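Local coordinates for protein putative cathepsin d (Ixodes ricinus, PDB 5N7Q) that probably cleaves proteins as a pepsin-like aspartic endopeptidase of the A1 family, and is held here in complex with the inhibitor pepstatin A, at residues 4-9 / 96-101; 51-56 / 115-120; 140-145 / 326-331; 242-247 / 255-260. All blocks are in the same frame, centred on the assembly; numbering follows the deposited sequence.

Overall arrangement
Contacts 1 and 3 are neighbours, with centres about 14 Å apart: helix 140-146 supplies Asp142 to contact 3 and packs Met144 against Tyr6 and Ala98 of contact 1, and both contacts reach strands of the interdomain sheet. Contact 2 lies in the amino-terminal lobe and contact 4 in the other; each has a residue packing on the inhibitor, and contact 4 is on the opposite side of the chain's centre from contacts 1 and 3. Contacts 1, 2 and 4 are largely buried and each turns on a tyrosine, meeting a methyl, two carbonyls or a side-chain amide. Contact 3 is only partly buried and is the one held by a salt bridge.

Contact 1 of 4, residues 4-9 / 96-101; sequences GPYPEP and GSAKVS
Tyr6 offers one face of its ring to the methyl group of Ala98, while CA of Gly4, in one of that residue's two modelled conformers, lies over the opposite face near the rim. Ala98 CB stands 3.6 Å from the centroid of the Tyr6 ring and only 9° off its normal, a clear CH-pi contact. At the edge, in the ring plane, Ser97 OG comes to 3.5 Å from Tyr6 CD1. The cis peptide between Gly4 and Pro5 turns the chain back beside the ring, and the first torsion of Tyr6 (chi1 -47°) sets CG opposite the carbonyl carbon and leans the ring towards residues 97 and 98. The phenol OH is hydrogen-bonded to Leu149 O.

No direct hydrogen bond joins the two segments, but two waters do. One donates to Pro5 O and also bonds Ser97 OG, with 3.1 Å from the water to each of these atoms. The other accepts from Gly96 N at 2.9 Å and donates to Glu8 OE1 at 2.8 Å; Glu8 reaches it by bending at chi2.

In this pepsin-like fold, strand 6-13 pairs with strand 170-174 of the interdomain sheet, whereas strand 98-101 pairs with strand 82-95 of the amino-terminal lobe. Met144 of helix 140-146 touches both Tyr6 and Ala98. Between 4-9 and 96-101 themselves, the join is therefore one apolar ring contact with two water-mediated polar links beside it, and no direct strand pairing.

Contact 2 of 4, residues 51-56 / 115-120; sequences TKYCLH and SLLEAP
Leu116 meets Tyr53 through its backbone: Leu116 O lies 3.5 Å from Tyr53 CE1, obliquely to the ring. The same carbonyl accepts a hydrogen bond from a water at 2.9 Å, and that water, lying in the ring plane, accepts from Tyr53 OH at 2.8 Å. Leu116 O also accepts from Ala119 N, so the water and the turn at the helix end share this oxygen.

Leu117 comes next and gives the larger share of the packing. Its carbonyl O sits at the ring edge, in plane, 3.5 Å from Tyr53 CD1, and its CD2 methyl reaches Tyr53 CB at 3.8 Å. The two side chains cross at about a right angle; the first torsion of Tyr53 (chi1 167°) places CG opposite the backbone N and sends the ring across to the second helix. At Glu118 the helix has ended, and its OE2 remains 5.3 Å from Lys52 NZ, too far for a salt bridge.

Helix 52-55, a single turn capped by Thr51 and tied by the Cys49-Cys54 disulfide, thus lies beside helix 114-117, whose Ser115 and Leu116 pack on the bound inhibitor. Val111 of strand 103-112 touches Tyr53, Leu116 and Leu117 alike, while Trp43 and Pro45 pack on Tyr53 from strand 42-45.

Contact 3 of 4, residues 140-145 / 326-331; sequences VFDNMM and FDRDQD
Arg328 grips Asp142 end-on with both terminal nitrogens, tying helix 140-146 to the turn that follows strand 322-327 in the antiparallel interdomain sheet of the pepsin-like fold. The salt bridge is two-pronged: Arg328 NH1 donates to Asp142 OD1 and Arg328 NH2 to Asp142 OD2, each over 2.9 Å. Both oxygens lie near the guanidinium plane and are met on their syn sides, but the two nitrogens stand clearly out of the carboxylate plane. The carboxylate is turned 43° from the guanidinium, so the fork is twisted rather than flat. The two side chains cross at about a right angle.

Bends at chi2 (-74°) and chi3 fold the arginine back, which lets its aliphatic part and its charged end touch different partners. Arg328 CG comes to the edge of the Phe141 ring, 3.9 Å from Phe141 CE2, with ring and guanidinium planes 61° apart. Met145, in one of its two modelled conformers, crosses the arginine and lays its CE methyl over one guanidinium face, toward its rim, 3.6 Å from Arg328 NH2, while Met145 SD stands 3.9 Å from Arg328 CB. Tyr129 and Trp197 also touch the Arg328 side chain, and Phe141 meets Phe156 of the sheet edge-to-face.

The turn carrying Arg328 has an Asx motif of its own: Asp327 OD1 accepts from Gln330 N at 2.9 Å, with the donor above the carboxylate plane.

Contact 4 of 4, residues 242-247 / 255-260; sequences SLNQYL and GQYLLD
Asn244 lays its side-chain amide flat on the Tyr257 ring, the planes 15° apart, and here the contact is tight. Asn244 CG is 3.4 Å from Tyr257 CG, ND2 comes to 3.3 Å from Tyr257 CD2, and OD1 approaches Tyr257 CB equally closely. Asn244 CB completes the stack as a CH-pi partner, 3.8 Å from the ring centroid and 14° off its normal.

The other half is looser. Leu259 CD2 reaches Leu247 O at 3.7 Å, and the nearest side-chain approach, to Leu247 CB, is 4.4 Å. Gln245 and Asp260 are exposed to solvent, whereas Leu258 starts away from the helix and packs on Val299.

The contact sets helix 237-247 of the carboxy-terminal lobe against the short strand 258-259, which pairs with strand 295-304; Gln256 packs on the bound inhibitor.

No hydrogen bond crosses between the segments, yet the stacked amide is well provided for: Asn244 OD1 accepts from Ser300 OG, and ND2 donates to Val240 O and Phe302 O. Tyr257 OH is bonded to Asp241 OD1. With both groups held in this way, the amide's rotation is fixed and its flat pi face is left to stack on the ring, while its N-H and C=O groups bond to other parts of the lobe.

Contact 1 of 4, residues 4-9 / 96-101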
loop_
_atom_site.group_PDB
_atom_site.type_symbol
_atom_site.label_atom_id
_atom_site.label_comp_id
_atom_site.label_asym_id
_atom_site.label_seq_id
_atom_site.Cartn_x
_atom_site.Cartn_y
_atom_site.Cartn_z
ATOM N N GLY A 4 -23.290 -2.947 -4.087
ATOM C CA GLY A 4 -22.344 -2.326 -3.123
ATOM C C GLY A 4 -22.746 -0.877 -2.820
ATOM O O GLY A 4 -23.927 -0.548 -2.891
ATOM N N PRO A 5 -21.821 0.009 -2.460
ATOM C CA PRO A 5 -20.384 -0.246 -2.274
ATOM C C PRO A 5 -20.101 -0.950 -0.953
ATOM O O PRO A 5 -20.999 -1.097 -0.111
ATOM C CB PRO A 5 -19.812 1.163 -2.272
ATOM C CG PRO A 5 -20.867 1.941 -1.541
ATOM C CD PRO A 5 -22.165 1.403 -2.100
ATOM N N TYR A 6 -18.858 -1.376 -0.773
ATOM C CA TYR A 6 -18.460 -2.174 0.403
ATOM C C TYR A 6 -17.338 -1.450 1.142
ATOM O O TYR A 6 -16.201 -1.459 0.678
ATOM C CB TYR A 6 -18.018 -3.605 0.017
ATOM C CG TYR A 6 -18.989 -4.250 -0.934
ATOM C CD1 TYR A 6 -20.144 -4.884 -0.478
ATOM C CD2 TYR A 6 -18.759 -4.185 -2.285
ATOM C CE1 TYR A 6 -21.035 -5.449 -1.373
ATOM C CE2 TYR A 6 -19.630 -4.751 -3.197
ATOM C CZ TYR A 6 -20.762 -5.391 -2.743
ATOM O OH TYR A 6 -21.650 -5.922 -3.682
ATOM N N PRO A 7 -17.660 -0.795 2.279
ATOM C CA PRO A 7 -16.616 -0.111 3.047
ATOM C C PRO A 7 -15.809 -1.080 3.877
ATOM O O PRO A 7 -16.380 -1.826 4.679
ATOM C CB PRO A 7 -17.400 0.881 3.929
ATOM C CG PRO A 7 -18.739 0.271 4.062
ATOM C CD PRO A 7 -19.000 -0.544 2.849
ATOM N N GLU A 8 -14.496 -1.074 3.697
ATOM C CA GLU A 8 -13.619 -1.930 4.441
ATOM C C GLU A 8 -12.821 -1.074 5.446
ATOM O O GLU A 8 -11.962 -0.284 5.046
ATOM C CB GLU A 8 -12.675 -2.670 3.503
ATOM C CG GLU A 8 -11.532 -3.427 4.183
ATOM C CD GLU A 8 -11.940 -4.633 4.989
ATOM O OE1 GLU A 8 -13.145 -4.972 4.994
ATOM O OE2 GLU A 8 -11.041 -5.266 5.611
ATOM N N PRO A 9 -13.123 -1.209 6.740
ATOM C CA PRO A 9 -12.431 -0.386 7.735
ATOM C C PRO A 9 -11.036 -0.870 8.028
ATOM O O PRO A 9 -10.828 -2.076 8.178
ATOM C CB PRO A 9 -13.309 -0.533 8.972
ATOM C CG PRO A 9 -13.848 -1.907 8.842
ATOM C CD PRO A 9 -14.101 -2.122 7.388
ATOM N N GLY A 96 -16.638 -7.090 4.010
ATOM C CA GLY A 96 -17.928 -6.550 4.426
ATOM C C GLY A 96 -19.036 -7.503 4.002
ATOM O O GLY A 96 -18.937 -8.712 4.266
ATOM N N SER A 97 -20.058 -6.985 3.329
ATOM C CA SER A 97 -21.172 -7.809 2.858
ATOM C C SER A 97 -20.936 -8.399 1.465
ATOM O O SER A 97 -21.813 -9.078 0.921
ATOM C CB SER A 97 -22.482 -6.997 2.895
ATOM O OG SER A 97 -22.458 -5.995 1.905
ATOM N N ALA A 98 -19.757 -8.184 0.884
ATOM C CA ALA A 98 -19.427 -8.772 -0.406
ATOM C C ALA A 98 -19.001 -10.220 -0.204
ATOM O O ALA A 98 -18.149 -10.480 0.630
ATOM C CB ALA A 98 -18.316 -8.007 -1.101
ATOM N N LYS A 99 -19.591 -11.110 -0.985
ATOM C CA LYS A 99 -19.254 -12.543 -0.987
ATOM C C LYS A 99 -18.633 -12.871 -2.327
ATOM O O LYS A 99 -19.326 -12.951 -3.341
ATOM C CB LYS A 99 -20.497 -13.406 -0.792
ATOM C CG LYS A 99 -21.350 -13.027 0.394
ATOM C CD LYS A 99 -20.946 -13.735 1.667
ATOM C CE LYS A 99 -22.001 -13.560 2.752
ATOM N NZ LYS A 99 -22.109 -14.756 3.630
ATOM N N VAL A 100 -17.331 -13.058 -2.321
ATOM C CA VAL A 100 -16.564 -13.231 -3.550
ATOM C C VAL A 100 -16.311 -14.722 -3.683
ATOM O O VAL A 100 -15.429 -15.275 -3.029
ATOM C CB VAL A 100 -15.223 -12.467 -3.508
ATOM C CG1 VAL A 100 -14.529 -12.558 -4.870
ATOM C CG2 VAL A 100 -15.452 -11.022 -3.080
ATOM N N SER A 101 -17.115 -15.364 -4.517
ATOM C CA SER A 101 -16.984 -16.806 -4.765
ATOM C C SER A 101 -15.714 -17.207 -5.536
ATOM O O SER A 101 -15.176 -16.441 -6.364
ATOM C CB SER A 101 -18.214 -17.330 -5.516
ATOM O OG SER A 101 -19.396 -17.169 -4.733
HETATM O O HOH W 1 -22.266 -2.901 2.012
HETATM O O HOH W 2 -14.718 -6.940 6.184
#

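Contact 2 of 4, residues 51-56 / 115-120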
loop_
_atom_site.group_PDB
_atom_site.type_symbol
_atom_site.label_atom_id
_atom_site.label_comp_id
_atom_site.label_asym_id
_atom_site.label_seq_id
_atom_site.Cartn_x
_atom_site.Cartn_y
_atom_site.Cartn_z
ATOM N N THR A 51 5.178 -23.405 12.019
ATOM C CA THR A 51 6.290 -22.548 12.420
ATOM C C THR A 51 5.833 -21.573 13.510
ATOM O O THR A 51 4.626 -21.358 13.714
ATOM C CB THR A 51 6.821 -21.710 11.245
ATOM O OG1 THR A 51 5.782 -20.836 10.769
ATOM C CG2 THR A 51 7.328 -22.570 10.088
ATOM N N LYS A 52 6.807 -20.951 14.169
ATOM C CA LYS A 52 6.515 -19.906 15.158
ATOM C C LYS A 52 5.604 -18.836 14.540
ATOM O O LYS A 52 4.618 -18.397 15.152
ATOM C CB LYS A 52 7.826 -19.296 15.659
ATOM C CG LYS A 52 7.671 -18.241 16.742
ATOM C CD LYS A 52 9.008 -17.906 17.394
ATOM C CE LYS A 52 9.855 -16.997 16.530
ATOM N NZ LYS A 52 11.120 -16.583 17.219
ATOM N N TYR A 53 5.932 -18.440 13.311
ATOM C CA TYR A 53 5.141 -17.442 12.597
ATOM C C TYR A 53 3.686 -17.878 12.483
ATOM O O TYR A 53 2.750 -17.155 12.866
ATOM C CB TYR A 53 5.731 -17.201 11.204
ATOM C CG TYR A 53 4.790 -16.431 10.312
ATOM C CD1 TYR A 53 4.543 -15.069 10.507
ATOM C CD2 TYR A 53 4.098 -17.064 9.287
ATOM C CE1 TYR A 53 3.646 -14.381 9.703
ATOM C CE2 TYR A 53 3.205 -16.379 8.489
ATOM C CZ TYR A 53 2.978 -15.039 8.680
ATOM O OH TYR A 53 2.093 -14.392 7.852
ATOM N N CYS A 54 3.479 -19.087 11.994
ATOM C CA CYS A 54 2.114 -19.556 11.742
ATOM C C CYS A 54 1.334 -19.742 13.037
ATOM O O CYS A 54 0.158 -19.383 13.109
ATOM C CB CYS A 54 2.125 -20.828 10.907
ATOM S SG CYS A 54 2.727 -20.501 9.245
ATOM N N LEU A 55 2.005 -20.214 14.084
ATOM C CA LEU A 55 1.309 -20.459 15.350
ATOM C C LEU A 55 0.901 -19.195 16.079
ATOM O O LEU A 55 0.026 -19.256 16.955
ATOM C CB LEU A 55 2.133 -21.374 16.245
ATOM C CG LEU A 55 2.264 -22.808 15.707
ATOM C CD1 LEU A 55 2.965 -23.632 16.765
ATOM C CD2 LEU A 55 0.947 -23.476 15.305
ATOM N N HIS A 56 1.493 -18.058 15.695
ATOM C CA HIS A 56 1.120 -16.759 16.269
ATOM C C HIS A 56 0.358 -15.862 15.312
ATOM O O HIS A 56 0.276 -14.651 15.524
ATOM C CB HIS A 56 2.357 -16.073 16.826
ATOM C CG HIS A 56 2.912 -16.795 17.999
ATOM N ND1 HIS A 56 3.875 -17.767 17.879
ATOM C CD2 HIS A 56 2.559 -16.766 19.306
ATOM C CE1 HIS A 56 4.120 -18.283 19.070
ATOM N NE2 HIS A 56 3.334 -17.692 19.948
ATOM N N SER A 115 9.178 -7.664 8.691
ATOM C CA SER A 115 7.983 -6.861 8.455
ATOM C C SER A 115 6.745 -7.735 8.318
ATOM O O SER A 115 5.663 -7.300 8.669
ATOM C CB SER A 115 8.150 -5.985 7.218
ATOM O OG SER A 115 9.275 -5.119 7.359
ATOM N N LEU A 116 6.926 -8.967 7.841
ATOM C CA LEU A 116 5.824 -9.921 7.739
ATOM C C LEU A 116 5.746 -10.808 8.987
ATOM O O LEU A 116 4.657 -11.059 9.531
ATOM C CB LEU A 116 5.989 -10.791 6.486
ATOM C CG LEU A 116 5.979 -10.032 5.156
ATOM C CD1 LEU A 116 6.080 -10.969 3.962
ATOM C CD2 LEU A 116 4.767 -9.106 5.010
ATOM N N LEU A 117 6.909 -11.266 9.458
ATOM C CA LEU A 117 6.952 -12.260 10.539
ATOM C C LEU A 117 6.392 -11.759 11.854
ATOM O O LEU A 117 5.761 -12.519 12.589
ATOM C CB LEU A 117 8.367 -12.760 10.750
ATOM C CG LEU A 117 8.948 -13.592 9.601
ATOM C CD1 LEU A 117 10.444 -13.755 9.748
ATOM C CD2 LEU A 117 8.288 -14.954 9.496
ATOM N N GLU A 118 6.572 -10.470 12.115
ATOM C CA GLU A 118 6.085 -9.882 13.350
ATOM C C GLU A 118 4.905 -8.950 13.143
ATOM O O GLU A 118 4.545 -8.187 14.040
ATOM C CB GLU A 118 7.249 -9.187 14.049
ATOM C CG GLU A 118 8.331 -10.162 14.518
ATOM C CD GLU A 118 7.802 -11.327 15.378
ATOM O OE1 GLU A 118 6.788 -11.190 16.113
ATOM O OE2 GLU A 118 8.410 -12.407 15.321
ATOM N N ALA A 119 4.255 -9.048 11.985
ATOM C CA ALA A 119 3.147 -8.167 11.626
ATOM C C ALA A 119 1.894 -8.475 12.450
ATOM O O ALA A 119 1.689 -9.616 12.885
ATOM C CB ALA A 119 2.826 -8.276 10.146
ATOM N N PRO A 120 1.042 -7.449 12.640
ATOM C CA PRO A 120 -0.252 -7.621 13.290
ATOM C C PRO A 120 -1.277 -8.244 12.338
ATOM O O PRO A 120 -2.331 -8.731 12.773
ATOM C CB PRO A 120 -0.651 -6.181 13.627
ATOM C CG PRO A 120 -0.014 -5.366 12.572
ATOM C CD PRO A 120 1.297 -6.031 12.294
HETATM O O HOH W 3 2.039 -11.665 8.386
#

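Contact 3 of 4, residues 140-145 / 326-331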
loop_
_atom_site.group_PDB
_atom_site.type_symbol
_atom_site.label_atom_id
_atom_site.label_comp_id
_atom_site.label_asym_id
_atom_site.label_seq_id
_atom_site.Cartn_x
_atom_site.Cartn_y
_atom_site.Cartn_z
ATOM N N VAL A 140 -8.621 -10.437 -6.112
ATOM C CA VAL A 140 -9.885 -10.226 -5.434
ATOM C C VAL A 140 -10.745 -9.186 -6.142
ATOM O O VAL A 140 -11.915 -9.454 -6.444
ATOM C CB VAL A 140 -9.688 -9.865 -3.953
ATOM C CG1 VAL A 140 -11.017 -9.505 -3.310
ATOM C CG2 VAL A 140 -9.084 -11.039 -3.208
ATOM N N PHE A 141 -10.172 -8.023 -6.479
ATOM C CA PHE A 141 -10.998 -6.974 -7.060
ATOM C C PHE A 141 -11.466 -7.386 -8.442
ATOM O O PHE A 141 -12.589 -7.109 -8.841
ATOM C CB PHE A 141 -10.297 -5.635 -7.142
ATOM C CG PHE A 141 -11.212 -4.481 -7.484
ATOM C CD1 PHE A 141 -12.239 -4.099 -6.611
ATOM C CD2 PHE A 141 -11.049 -3.751 -8.660
ATOM C CE1 PHE A 141 -13.090 -3.040 -6.904
ATOM C CE2 PHE A 141 -11.877 -2.677 -8.947
ATOM C CZ PHE A 141 -12.899 -2.313 -8.055
ATOM N N ASP A 142 -10.577 -8.038 -9.197
ATOM C CA ASP A 142 -10.973 -8.549 -10.499
ATOM C C ASP A 142 -12.123 -9.554 -10.429
ATOM O O ASP A 142 -13.034 -9.564 -11.273
ATOM C CB ASP A 142 -9.767 -9.218 -11.139
ATOM C CG ASP A 142 -8.835 -8.216 -11.758
ATOM O OD1 ASP A 142 -8.177 -7.483 -10.992
ATOM O OD2 ASP A 142 -8.807 -8.123 -12.996
ATOM N N ASN A 143 -12.073 -10.403 -9.408
ATOM C CA ASN A 143 -13.138 -11.386 -9.168
ATOM C C ASN A 143 -14.465 -10.692 -8.769
ATOM O O ASN A 143 -15.536 -11.067 -9.259
ATOM C CB ASN A 143 -12.680 -12.377 -8.095
ATOM C CG ASN A 143 -13.241 -13.765 -8.290
ATOM O OD1 ASN A 143 -13.849 -14.076 -9.321
ATOM N ND2 ASN A 143 -13.048 -14.611 -7.291
ATOM N N MET A 144 -14.386 -9.644 -7.952
ATOM C CA MET A 144 -15.542 -8.802 -7.648
ATOM C C MET A 144 -16.138 -8.225 -8.925
ATOM O O MET A 144 -17.367 -8.282 -9.120
ATOM C CB MET A 144 -15.156 -7.681 -6.691
ATOM C CG MET A 144 -14.837 -8.183 -5.298
ATOM S SD MET A 144 -14.183 -6.910 -4.208
ATOM C CE MET A 144 -15.686 -6.245 -3.517
ATOM N N MET A 145 -15.303 -7.681 -9.800
ATOM C CA MET A 145 -15.791 -7.133 -11.069
ATOM C C MET A 145 -16.441 -8.194 -11.944
ATOM O O MET A 145 -17.522 -7.974 -12.498
ATOM C CB MET A 145 -14.670 -6.462 -11.850
ATOM C CG MET A 145 -14.174 -5.180 -11.202
ATOM S SD MET A 145 -13.106 -4.252 -12.313
ATOM C CE MET A 145 -11.844 -5.477 -12.613
ATOM N N PHE A 326 -8.740 4.527 -7.330
ATOM C CA PHE A 326 -8.134 3.545 -8.223
ATOM C C PHE A 326 -9.266 3.067 -9.155
ATOM O O PHE A 326 -10.160 2.337 -8.731
ATOM C CB PHE A 326 -7.560 2.394 -7.411
ATOM C CG PHE A 326 -6.440 2.785 -6.500
ATOM C CD1 PHE A 326 -6.706 3.297 -5.217
ATOM C CD2 PHE A 326 -5.133 2.607 -6.901
ATOM C CE1 PHE A 326 -5.649 3.661 -4.383
ATOM C CE2 PHE A 326 -4.081 2.969 -6.068
ATOM C CZ PHE A 326 -4.348 3.475 -4.800
ATOM N N ASP A 327 -9.220 3.500 -10.413
ATOM C CA ASP A 327 -10.342 3.348 -11.353
ATOM C C ASP A 327 -9.994 2.351 -12.450
ATOM O O ASP A 327 -9.186 2.653 -13.336
ATOM C CB ASP A 327 -10.666 4.749 -11.906
ATOM C CG ASP A 327 -11.805 4.787 -12.913
ATOM O OD1 ASP A 327 -12.144 3.737 -13.491
ATOM O OD2 ASP A 327 -12.334 5.929 -13.093
ATOM N N ARG A 328 -10.636 1.184 -12.398
ATOM C CA ARG A 328 -10.409 0.129 -13.385
ATOM C C ARG A 328 -11.315 0.294 -14.590
ATOM O O ARG A 328 -11.048 -0.311 -15.628
ATOM C CB ARG A 328 -10.614 -1.288 -12.788
ATOM C CG ARG A 328 -9.501 -1.673 -11.823
ATOM C CD ARG A 328 -8.182 -2.008 -12.531
ATOM N NE ARG A 328 -8.364 -3.154 -13.425
ATOM C CZ ARG A 328 -8.267 -4.431 -13.062
ATOM N NH1 ARG A 328 -7.977 -4.752 -11.808
ATOM N NH2 ARG A 328 -8.523 -5.403 -13.940
ATOM N N ASP A 329 -12.362 1.118 -14.519
ATOM C CA ASP A 329 -13.200 1.357 -15.721
ATOM C C ASP A 329 -12.447 2.181 -16.762
ATOM O O ASP A 329 -12.565 1.958 -17.966
ATOM C CB ASP A 329 -14.486 2.077 -15.334
ATOM C CG ASP A 329 -15.491 1.133 -14.697
ATOM O OD1 ASP A 329 -15.599 -0.018 -15.195
ATOM O OD2 ASP A 329 -16.157 1.558 -13.730
ATOM N N GLN A 330 -11.648 3.131 -16.289
ATOM C CA GLN A 330 -10.924 4.035 -17.188
ATOM C C GLN A 330 -9.396 3.942 -17.074
ATOM O O GLN A 330 -8.697 4.659 -17.787
ATOM C CB GLN A 330 -11.351 5.477 -16.972
ATOM C CG GLN A 330 -12.833 5.698 -17.200
ATOM C CD GLN A 330 -13.179 7.154 -17.339
ATOM O OE1 GLN A 330 -12.603 7.865 -18.173
ATOM N NE2 GLN A 330 -14.131 7.611 -16.551
ATOM N N ASP A 331 -8.888 3.021 -16.253
ATOM C CA ASP A 331 -7.450 2.848 -16.028
ATOM C C ASP A 331 -6.781 4.194 -15.686
ATOM O O ASP A 331 -5.951 4.719 -16.422
ATOM C CB ASP A 331 -6.786 2.198 -17.262
ATOM C CG ASP A 331 -7.100 0.702 -17.373
ATOM O OD1 ASP A 331 -7.229 0.018 -16.329
ATOM O OD2 ASP A 331 -7.256 0.181 -18.507
#

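Contact 4 of 4, residues 242-247 / 255-260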
loop_
_atom_site.group_PDB
_atom_site.type_symbol
_atom_site.label_atom_id
_atom_site.label_comp_id
_atom_site.label_asym_id
_atom_site.label_seq_id
_atom_site.Cartn_x
_atom_site.Cartn_y
_atom_site.Cartn_z
ATOM N N SER A 242 19.952 13.285 -2.859
ATOM C CA SER A 242 19.984 14.736 -2.986
ATOM C C SER A 242 18.854 15.437 -2.238
ATOM O O SER A 242 19.076 16.463 -1.582
ATOM C CB SER A 242 19.992 15.153 -4.448
ATOM O OG SER A 242 21.125 14.608 -5.107
ATOM N N LEU A 243 17.640 14.890 -2.326
ATOM C CA LEU A 243 16.531 15.454 -1.574
ATOM C C LEU A 243 16.842 15.443 -0.078
ATOM O O LEU A 243 16.664 16.445 0.596
ATOM C CB LEU A 243 15.230 14.703 -1.870
ATOM C CG LEU A 243 13.975 15.172 -1.141
ATOM C CD1 LEU A 243 13.712 16.655 -1.309
ATOM C CD2 LEU A 243 12.782 14.370 -1.636
ATOM N N ASN A 244 17.280 14.298 0.423
ATOM C CA ASN A 244 17.668 14.230 1.829
ATOM C C ASN A 244 18.812 15.161 2.210
ATOM O O ASN A 244 18.751 15.756 3.273
ATOM C CB ASN A 244 17.923 12.785 2.260
ATOM C CG ASN A 244 16.633 12.065 2.567
ATOM O OD1 ASN A 244 16.013 12.345 3.606
ATOM N ND2 ASN A 244 16.176 11.218 1.661
ATOM N N GLN A 245 19.785 15.342 1.326
ATOM C CA GLN A 245 20.838 16.341 1.567
ATOM C C GLN A 245 20.259 17.742 1.747
ATOM O O GLN A 245 20.649 18.461 2.688
ATOM C CB GLN A 245 21.834 16.339 0.415
ATOM C CG GLN A 245 23.093 17.122 0.791
ATOM C CD GLN A 245 24.140 17.020 -0.279
ATOM O OE1 GLN A 245 24.336 15.946 -0.867
ATOM N NE2 GLN A 245 24.823 18.124 -0.547
ATOM N N TYR A 246 19.312 18.120 0.884
ATOM C CA TYR A 246 18.654 19.426 0.995
ATOM C C TYR A 246 17.902 19.557 2.318
ATOM O O TYR A 246 17.847 20.636 2.904
ATOM C CB TYR A 246 17.682 19.589 -0.175
ATOM C CG TYR A 246 17.091 20.966 -0.356
ATOM C CD1 TYR A 246 17.851 21.994 -0.914
ATOM C CD2 TYR A 246 15.758 21.238 -0.060
ATOM C CE1 TYR A 246 17.315 23.246 -1.126
ATOM C CE2 TYR A 246 15.215 22.498 -0.256
ATOM C CZ TYR A 246 15.992 23.512 -0.834
ATOM O OH TYR A 246 15.456 24.775 -1.051
ATOM N N LEU A 247 17.283 18.456 2.770
ATOM C CA LEU A 247 16.493 18.469 4.016
ATOM C C LEU A 247 17.306 18.325 5.289
ATOM O O LEU A 247 16.764 18.506 6.397
ATOM C CB LEU A 247 15.430 17.377 3.967
ATOM C CG LEU A 247 14.406 17.450 2.829
ATOM C CD1 LEU A 247 13.496 16.237 2.896
ATOM C CD2 LEU A 247 13.574 18.718 2.848
ATOM N N GLY A 255 18.097 1.571 6.108
ATOM C CA GLY A 255 17.535 1.895 4.792
ATOM C C GLY A 255 16.939 3.284 4.653
ATOM O O GLY A 255 16.494 3.656 3.542
ATOM N N GLN A 256 16.922 4.029 5.769
ATOM C CA GLN A 256 16.324 5.354 5.839
ATOM C C GLN A 256 17.258 6.447 6.363
ATOM O O GLN A 256 18.102 6.281 7.263
ATOM C CB GLN A 256 15.063 5.380 6.718
ATOM C CG GLN A 256 13.854 4.658 6.139
ATOM C CD GLN A 256 14.010 3.151 6.231
ATOM O OE1 GLN A 256 14.212 2.615 7.316
ATOM N NE2 GLN A 256 13.942 2.462 5.082
ATOM N N TYR A 257 17.004 7.612 5.819
ATOM C CA TYR A 257 17.607 8.816 6.294
ATOM C C TYR A 257 16.936 9.286 7.585
ATOM O O TYR A 257 15.735 9.139 7.741
ATOM C CB TYR A 257 17.512 9.867 5.205
ATOM C CG TYR A 257 18.553 9.665 4.121
ATOM C CD1 TYR A 257 19.839 10.163 4.308
ATOM C CD2 TYR A 257 18.270 8.985 2.944
ATOM C CE1 TYR A 257 20.808 10.016 3.353
ATOM C CE2 TYR A 257 19.249 8.836 1.951
ATOM C CZ TYR A 257 20.518 9.339 2.189
ATOM O OH TYR A 257 21.525 9.218 1.241
ATOM N N LEU A 258 17.732 9.864 8.478
ATOM C CA LEU A 258 17.233 10.390 9.767
ATOM C C LEU A 258 17.364 11.895 9.813
ATOM O O LEU A 258 18.317 12.476 9.255
ATOM C CB LEU A 258 18.020 9.802 10.925
ATOM C CG LEU A 258 18.050 8.275 10.986
ATOM C CD1 LEU A 258 18.960 7.842 12.126
ATOM C CD2 LEU A 258 16.661 7.689 11.112
ATOM N N LEU A 259 16.423 12.515 10.513
ATOM C CA LEU A 259 16.342 13.962 10.655
ATOM C C LEU A 259 16.499 14.300 12.124
ATOM O O LEU A 259 16.053 13.555 12.996
ATOM C CB LEU A 259 14.999 14.460 10.133
ATOM C CG LEU A 259 14.846 14.281 8.617
ATOM C CD1 LEU A 259 13.394 14.299 8.192
ATOM C CD2 LEU A 259 15.638 15.332 7.834
ATOM N N ASP A 260 17.133 15.428 12.409
ATOM C CA ASP A 260 17.206 15.882 13.808
ATOM C C ASP A 260 15.803 16.204 14.350
ATOM O O ASP A 260 15.165 17.121 13.862
ATOM C CB ASP A 260 18.107 17.110 13.903
ATOM C CG ASP A 260 18.387 17.523 15.340
ATOM O OD1 ASP A 260 17.542 17.312 16.243
ATOM O OD2 ASP A 260 19.498 18.041 15.565
#